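Local structure of importin subunit beta-1 (Saccharomyces cerevisiae, 5OWU) at residues Val287-Trp290 / Ser291-Glu295; Asn668-Glu671 / Glu672-Arg676. The protein carries proteins into the nucleus as the importin beta subunit, working with importin alpha, which recognises the classical nuclear localization signal in cargo. All coordinates share one frame; numbering follows the deposited sequence.

Contact 1: residues Val287-Trp290 / Ser291-Glu295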
ATOM      1  N   VAL A 287     -18.150   9.582  10.881  1.00 32.93           N
ATOM      2  CA  VAL A 287     -16.994   8.874  11.414  1.00 25.78           C
ATOM      3  C   VAL A 287     -15.803   9.045  10.483  1.00 26.23           C
ATOM      4  O   VAL A 287     -14.700   9.391  10.918  1.00 31.56           O
ATOM      5  CB  VAL A 287     -17.332   7.391  11.643  1.00 33.13           C
ATOM      6  CG1 VAL A 287     -16.084   6.604  12.035  1.00 28.90           C
ATOM      7  CG2 VAL A 287     -18.388   7.260  12.722  1.00 32.00           C
ATOM      8  N   GLU A 288     -16.011   8.821   9.180  1.00 28.41           N
ATOM      9  CA  GLU A 288     -14.906   8.943   8.236  1.00 28.31           C
ATOM     10  C   GLU A 288     -14.326  10.348   8.259  1.00 30.51           C
ATOM     11  O   GLU A 288     -13.109  10.526   8.130  1.00 27.08           O
ATOM     12  CB  GLU A 288     -15.364   8.579   6.819  1.00 30.92           C
ATOM     13  CG  GLU A 288     -14.293   8.798   5.747  1.00 38.92           C
ATOM     14  CD  GLU A 288     -13.022   8.005   6.010  1.00 54.03           C
ATOM     15  OE1 GLU A 288     -13.093   6.969   6.711  1.00 56.66           O
ATOM     16  OE2 GLU A 288     -11.949   8.417   5.515  1.00 59.43           O
ATOM     17  N   PHE A 289     -15.182  11.359   8.418  1.00 33.33           N
ATOM     18  CA  PHE A 289     -14.671  12.725   8.534  1.00 30.33           C
ATOM     19  C   PHE A 289     -13.715  12.869   9.719  1.00 30.84           C
ATOM     20  O   PHE A 289     -12.616  13.445   9.600  1.00 30.51           O
ATOM     21  CB  PHE A 289     -15.840  13.697   8.668  1.00 36.24           C
ATOM     22  CG  PHE A 289     -15.421  15.131   8.695  1.00 34.45           C
ATOM     23  CD1 PHE A 289     -14.859  15.705   7.576  1.00 34.22           C
ATOM     24  CD2 PHE A 289     -15.576  15.899   9.833  1.00 35.88           C
ATOM     25  CE1 PHE A 289     -14.467  17.020   7.576  1.00 34.97           C
ATOM     26  CE2 PHE A 289     -15.179  17.230   9.837  1.00 38.19           C
ATOM     27  CZ  PHE A 289     -14.620  17.781   8.704  1.00 40.12           C
ATOM     28  N   TRP A 290     -14.111  12.356  10.884  1.00 34.54           N
ATOM     29  CA  TRP A 290     -13.238  12.539  12.040  1.00 31.61           C
ATOM     30  C   TRP A 290     -11.987  11.669  11.948  1.00 32.10           C
ATOM     31  O   TRP A 290     -10.914  12.081  12.415  1.00 27.47           O
ATOM     32  CB  TRP A 290     -14.025  12.298  13.327  1.00 27.27           C
ATOM     33  CG  TRP A 290     -14.802  13.525  13.668  1.00 37.68           C
ATOM     34  CD1 TRP A 290     -16.116  13.775  13.392  1.00 31.56           C
ATOM     35  CD2 TRP A 290     -14.296  14.700  14.310  1.00 29.39           C
ATOM     36  NE1 TRP A 290     -16.459  15.033  13.832  1.00 30.22           N
ATOM     37  CE2 TRP A 290     -15.358  15.621  14.396  1.00 29.71           C
ATOM     38  CE3 TRP A 290     -13.043  15.065  14.818  1.00 27.74           C
ATOM     39  CZ2 TRP A 290     -15.211  16.871  14.981  1.00 29.05           C
ATOM     40  CZ3 TRP A 290     -12.898  16.307  15.392  1.00 29.19           C
ATOM     41  CH2 TRP A 290     -13.978  17.197  15.469  1.00 30.77           C
ATOM     42  N   SER A 291     -12.081  10.502  11.304  1.00 32.01           N
ATOM     43  CA  SER A 291     -10.880   9.716  11.052  1.00 28.63           C
ATOM     44  C   SER A 291      -9.918  10.473  10.148  1.00 29.64           C
ATOM     45  O   SER A 291      -8.703  10.440  10.364  1.00 29.04           O
ATOM     46  CB  SER A 291     -11.241   8.360  10.441  1.00 35.67           C
ATOM     47  OG  SER A 291     -11.855   7.512  11.403  1.00 32.44           O
ATOM     48  N   THR A 292     -10.439  11.164   9.130  1.00 29.44           N
ATOM     49  CA  THR A 292      -9.566  11.968   8.276  1.00 30.90           C
ATOM     50  C   THR A 292      -8.844  13.030   9.095  1.00 31.59           C
ATOM     51  O   THR A 292      -7.622  13.208   8.972  1.00 33.86           O
ATOM     52  CB  THR A 292     -10.372  12.613   7.146  1.00 28.27           C
ATOM     53  OG1 THR A 292     -10.987  11.593   6.348  1.00 32.09           O
ATOM     54  CG2 THR A 292      -9.476  13.436   6.254  1.00 28.71           C
ATOM     55  N   ILE A 293      -9.583  13.741   9.954  1.00 27.69           N
ATOM     56  CA  ILE A 293      -8.939  14.726  10.828  1.00 26.36           C
ATOM     57  C   ILE A 293      -7.804  14.087  11.624  1.00 29.78           C
ATOM     58  O   ILE A 293      -6.674  14.597  11.658  1.00 28.30           O
ATOM     59  CB  ILE A 293      -9.974  15.372  11.763  1.00 27.29           C
ATOM     60  CG1 ILE A 293     -10.920  16.259  10.952  1.00 30.93           C
ATOM     61  CG2 ILE A 293      -9.281  16.188  12.848  1.00 28.34           C
ATOM     62  CD1 ILE A 293     -12.073  16.838  11.769  1.00 39.04           C
ATOM     63  N   CYS A 294      -8.100  12.990  12.322  1.00 27.19           N
ATOM     64  CA  CYS A 294      -7.068  12.358  13.139  1.00 29.25           C
ATOM     65  C   CYS A 294      -5.858  11.968  12.299  1.00 28.04           C
ATOM     66  O   CYS A 294      -4.714  12.190  12.705  1.00 32.16           O
ATOM     67  CB  CYS A 294      -7.631  11.131  13.856  1.00 25.60           C
ATOM     68  SG  CYS A 294      -8.724  11.530  15.222  1.00 31.73           S
ATOM     69  N   GLU A 295      -6.090  11.367  11.129  1.00 26.68           N
ATOM     70  CA  GLU A 295      -4.975  10.950  10.282  1.00 32.88           C
ATOM     71  C   GLU A 295      -4.091  12.132   9.917  1.00 41.21           C
ATOM     72  O   GLU A 295      -2.852  12.020   9.912  1.00 30.06           O
ATOM     73  CB  GLU A 295      -5.498  10.273   9.013  1.00 30.05           C
ATOM     74  CG  GLU A 295      -6.229   8.971   9.273  1.00 40.23           C
ATOM     75  CD  GLU A 295      -6.979   8.473   8.052  1.00 49.36           C
ATOM     76  OE1 GLU A 295      -6.888   9.129   6.995  1.00 51.35           O
ATOM     77  OE2 GLU A 295      -7.662   7.433   8.156  1.00 55.11           O
TER
HETATM   78  O   HOH W   1     -10.035   6.329   7.370  1.00 44.90           O
HETATM   79  O   HOH W   2     -10.153  10.347   4.458  1.00 49.68           O

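Contact 2: residues Asn668-Glu671 / Glu672-Arg676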
ATOM      1  N   ASN A 668      26.108 -17.908  -0.420  1.00 41.33           N
ATOM      2  CA  ASN A 668      26.632 -17.746   0.932  1.00 46.71           C
ATOM      3  C   ASN A 668      27.002 -19.080   1.575  1.00 56.13           C
ATOM      4  O   ASN A 668      28.027 -19.171   2.261  1.00 69.83           O
ATOM      5  CB  ASN A 668      25.607 -17.015   1.805  1.00 49.15           C
ATOM      6  CG  ASN A 668      25.237 -15.640   1.254  1.00 59.17           C
ATOM      7  OD1 ASN A 668      26.107 -14.809   0.986  1.00 54.77           O
ATOM      8  ND2 ASN A 668      23.940 -15.400   1.078  1.00 56.55           N
ATOM      9  N   SER A 669      26.200 -20.123   1.356  1.00 37.93           N
ATOM     10  CA  SER A 669      26.389 -21.391   2.053  1.00 45.96           C
ATOM     11  C   SER A 669      27.447 -22.292   1.416  1.00 46.12           C
ATOM     12  O   SER A 669      27.982 -23.171   2.101  1.00 39.99           O
ATOM     13  CB  SER A 669      25.061 -22.154   2.118  1.00 36.79           C
ATOM     14  OG  SER A 669      24.675 -22.607   0.830  1.00 37.76           O
ATOM     15  N   LEU A 670      27.752 -22.122   0.130  1.00 45.44           N
ATOM     16  CA  LEU A 670      28.725 -22.990  -0.525  1.00 43.46           C
ATOM     17  C   LEU A 670      30.157 -22.488  -0.400  1.00 47.29           C
ATOM     18  O   LEU A 670      31.090 -23.247  -0.693  1.00 54.65           O
ATOM     19  CB  LEU A 670      28.377 -23.164  -2.008  1.00 47.96           C
ATOM     20  CG  LEU A 670      27.123 -23.981  -2.329  1.00 43.09           C
ATOM     21  CD1 LEU A 670      26.962 -24.103  -3.816  1.00 40.33           C
ATOM     22  CD2 LEU A 670      27.163 -25.368  -1.708  1.00 50.48           C
ATOM     23  N   GLU A 671      30.355 -21.246   0.037  1.00 37.44           N
ATOM     24  CA  GLU A 671      31.693 -20.665   0.209  1.00 58.22           C
ATOM     25  C   GLU A 671      32.488 -20.917  -1.076  1.00 57.78           C
ATOM     26  O   GLU A 671      31.973 -20.642  -2.170  1.00 51.60           O
ATOM     27  CB  GLU A 671      32.319 -21.219   1.486  1.00 66.28           C
ATOM     28  CG  GLU A 671      31.464 -21.033   2.727  1.00 76.71           C
ATOM     29  CD  GLU A 671      32.238 -21.250   4.014  1.00 86.00           C
ATOM     30  OE1 GLU A 671      33.356 -20.705   4.142  1.00 92.41           O
ATOM     31  OE2 GLU A 671      31.727 -21.968   4.899  1.00 87.61           O
ATOM     32  N   GLU A 672      33.709 -21.451  -0.994  1.00 69.30           N
ATOM     33  CA  GLU A 672      34.567 -21.590  -2.171  1.00 73.17           C
ATOM     34  C   GLU A 672      33.860 -22.336  -3.296  1.00 61.89           C
ATOM     35  O   GLU A 672      33.967 -21.965  -4.476  1.00 60.42           O
ATOM     36  CB  GLU A 672      35.862 -22.322  -1.794  1.00 72.49           C
ATOM     37  CG  GLU A 672      36.531 -21.837  -0.506  1.00 81.80           C
ATOM     38  CD  GLU A 672      36.062 -22.581   0.744  1.00 86.78           C
ATOM     39  OE1 GLU A 672      35.270 -23.542   0.616  1.00 81.71           O
ATOM     40  OE2 GLU A 672      36.480 -22.196   1.858  1.00 89.26           O
ATOM     41  N   ASP A 673      33.107 -23.378  -2.942  1.00 46.35           N
ATOM     42  CA  ASP A 673      32.456 -24.211  -3.939  1.00 45.83           C
ATOM     43  C   ASP A 673      31.439 -23.458  -4.792  1.00 33.87           C
ATOM     44  O   ASP A 673      31.010 -24.007  -5.808  1.00 42.23           O
ATOM     45  CB  ASP A 673      31.779 -25.403  -3.261  1.00 55.97           C
ATOM     46  CG  ASP A 673      32.778 -26.439  -2.752  1.00 59.90           C
ATOM     47  OD1 ASP A 673      33.980 -26.114  -2.648  1.00 52.58           O
ATOM     48  OD2 ASP A 673      32.357 -27.576  -2.447  1.00 42.48           O
ATOM     49  N   PHE A 674      31.048 -22.228  -4.438  1.00 36.48           N
ATOM     50  CA  PHE A 674      30.104 -21.530  -5.310  1.00 38.41           C
ATOM     51  C   PHE A 674      30.761 -21.077  -6.611  1.00 37.68           C
ATOM     52  O   PHE A 674      30.083 -20.969  -7.642  1.00 34.29           O
ATOM     53  CB  PHE A 674      29.484 -20.313  -4.629  1.00 29.53           C
ATOM     54  CG  PHE A 674      28.466 -19.622  -5.490  1.00 27.99           C
ATOM     55  CD1 PHE A 674      27.224 -20.202  -5.717  1.00 31.68           C
ATOM     56  CD2 PHE A 674      28.760 -18.423  -6.111  1.00 36.99           C
ATOM     57  CE1 PHE A 674      26.287 -19.586  -6.528  1.00 29.47           C
ATOM     58  CE2 PHE A 674      27.827 -17.799  -6.932  1.00 33.66           C
ATOM     59  CZ  PHE A 674      26.588 -18.384  -7.137  1.00 27.01           C
ATOM     60  N   ARG A 675      32.071 -20.809  -6.590  1.00 38.93           N
ATOM     61  CA  ARG A 675      32.714 -20.242  -7.774  1.00 33.40           C
ATOM     62  C   ARG A 675      32.472 -21.102  -9.013  1.00 37.39           C
ATOM     63  O   ARG A 675      32.165 -20.578 -10.093  1.00 36.86           O
ATOM     64  CB  ARG A 675      34.201 -20.057  -7.492  1.00 33.90           C
ATOM     65  CG  ARG A 675      34.462 -18.899  -6.527  1.00 39.98           C
ATOM     66  CD  ARG A 675      35.880 -18.887  -5.969  1.00 42.43           C
ATOM     67  NE  ARG A 675      36.862 -18.490  -6.971  1.00 58.21           N
ATOM     68  CZ  ARG A 675      38.166 -18.361  -6.733  1.00 62.13           C
ATOM     69  NH1 ARG A 675      38.654 -18.593  -5.520  1.00 64.72           N
ATOM     70  NH2 ARG A 675      38.988 -17.996  -7.709  1.00 45.81           N
ATOM     71  N   ARG A 676      32.532 -22.426  -8.859  1.00 27.65           N
ATOM     72  CA  ARG A 676      32.404 -23.329 -10.000  1.00 41.66           C
ATOM     73  C   ARG A 676      31.038 -23.241 -10.680  1.00 40.31           C
ATOM     74  O   ARG A 676      30.895 -23.721 -11.810  1.00 36.70           O
ATOM     75  CB  ARG A 676      32.682 -24.774  -9.560  1.00 47.28           C
ATOM     76  CG  ARG A 676      31.601 -25.425  -8.692  1.00 54.67           C
ATOM     77  CD  ARG A 676      31.844 -26.934  -8.513  1.00 53.59           C
ATOM     78  NE  ARG A 676      32.898 -27.223  -7.539  1.00 64.40           N
ATOM     79  CZ  ARG A 676      32.743 -27.913  -6.407  1.00 72.33           C
ATOM     80  NH1 ARG A 676      31.569 -28.430  -6.066  1.00 70.80           N
ATOM     81  NH2 ARG A 676      33.785 -28.099  -5.607  1.00 75.86           N
TER

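Contact 1: residues Val287-Trp290 / Ser291-Glu295
The CD1 methyl of I293 lies over one face of the W290 indole, 3.8 Å from the centroid of its six-membered ring and 19° off the ring normal, which identifies a CH-pi contact. The same methyl meets F289 obliquely, 3.7 Å from CE2, and is thus shared by two rings one helical turn back. Its position follows from the extended I293 chain: CG1 stands anti to the carbonyl carbon (chi1 -69°), directing CD1 back along the helix. Helices 260-274 and 238-255 pack on F289 and I293, helix 317-332 on W290 and I293, while W290 NE1 is hydrogen-bonded to T271 OG1. An alanine in place of W290 would probably leave the I293 methyl without its aromatic face and T271 without this indole donor.

Looseness begins only at the carboxylate end of E288. Below it the packing holds, for C249 of helix 238-255 touches both E288 and T292, and T292 OG1 lies 3.0 Å from E288 O. Bent at chi2 (58°), the E288 chain swings its carboxylate forward toward T292, where a water donates to OE2 at 2.8 Å. Another water stands 3.2 Å from E288 OE1 and 2.7 Å from E295 OE2, between two acidic groups. The chemistry therefore divides around helix 280-306: dispersion and CH-pi contacts bind the aromatic side, whereas hydration probably eases the proximity of like charges on the other.

Contact 2: residues Asn668-Glu671 / Glu672-Arg676
The CB atoms of L670 and F674 meet at 4.0 Å, packing the start of a tight turn against its far end. Both side chains are buried. F674 has CG anti to its backbone nitrogen (chi1 -177°), which carries the phenyl ring inward; from the CB contact L670 runs on so that its CD1 sits at the edge of that ring, near its plane.

E671 leaves helical geometry with a positive phi. Two backbone bonds span the bend: F674 N donates to E671 O at 2.9 Å, the donor standing above the carbonyl plane, and D673 N makes a weak bond to L670 O at 3.0 Å.

The two glutamates that follow one another at the bend run alongside each other, their carboxylate planes 29° apart. E672 folds at chi2 (90°), bringing its OE1 to 3.9 Å from E671 CB, and E671 OE1 stands 4.1 Å from E672 OE2. This like-charge approach is probably relieved by K631, which forms a salt bridge with E672 OE1. D673 OD2 pairs in turn with R676 NH2 at 3.5 Å, and D673 CB lies over one face of that guanidinium group.

The turn links helix 655-669 of HEAT 15 to helix 675-689 of HEAT 16. F674 reaches I666 on the former and I709 and I713 on helix 698-713, while R675 forms a salt bridge with D716.

Followed from the N terminus, the chain meets contact 1 within helix 280-306 of HEAT 7, then passes through the succeeding repeats to contact 2, where HEAT 15 gives way to HEAT 16. Each contact joins consecutive residues; contact 1 closes no loop, and contact 2 closes only a tight interhelical turn. They occur in series, neither nesting nor crossing. Their centres are 55 Å apart, their nearest atoms about 39 Å apart, and they lie on opposite sides of the chain's centre. Contact 1 ties helix 280-306 to surrounding helices of the superhelical array, whereas contact 2 connects two successive repeats through a change of chain direction.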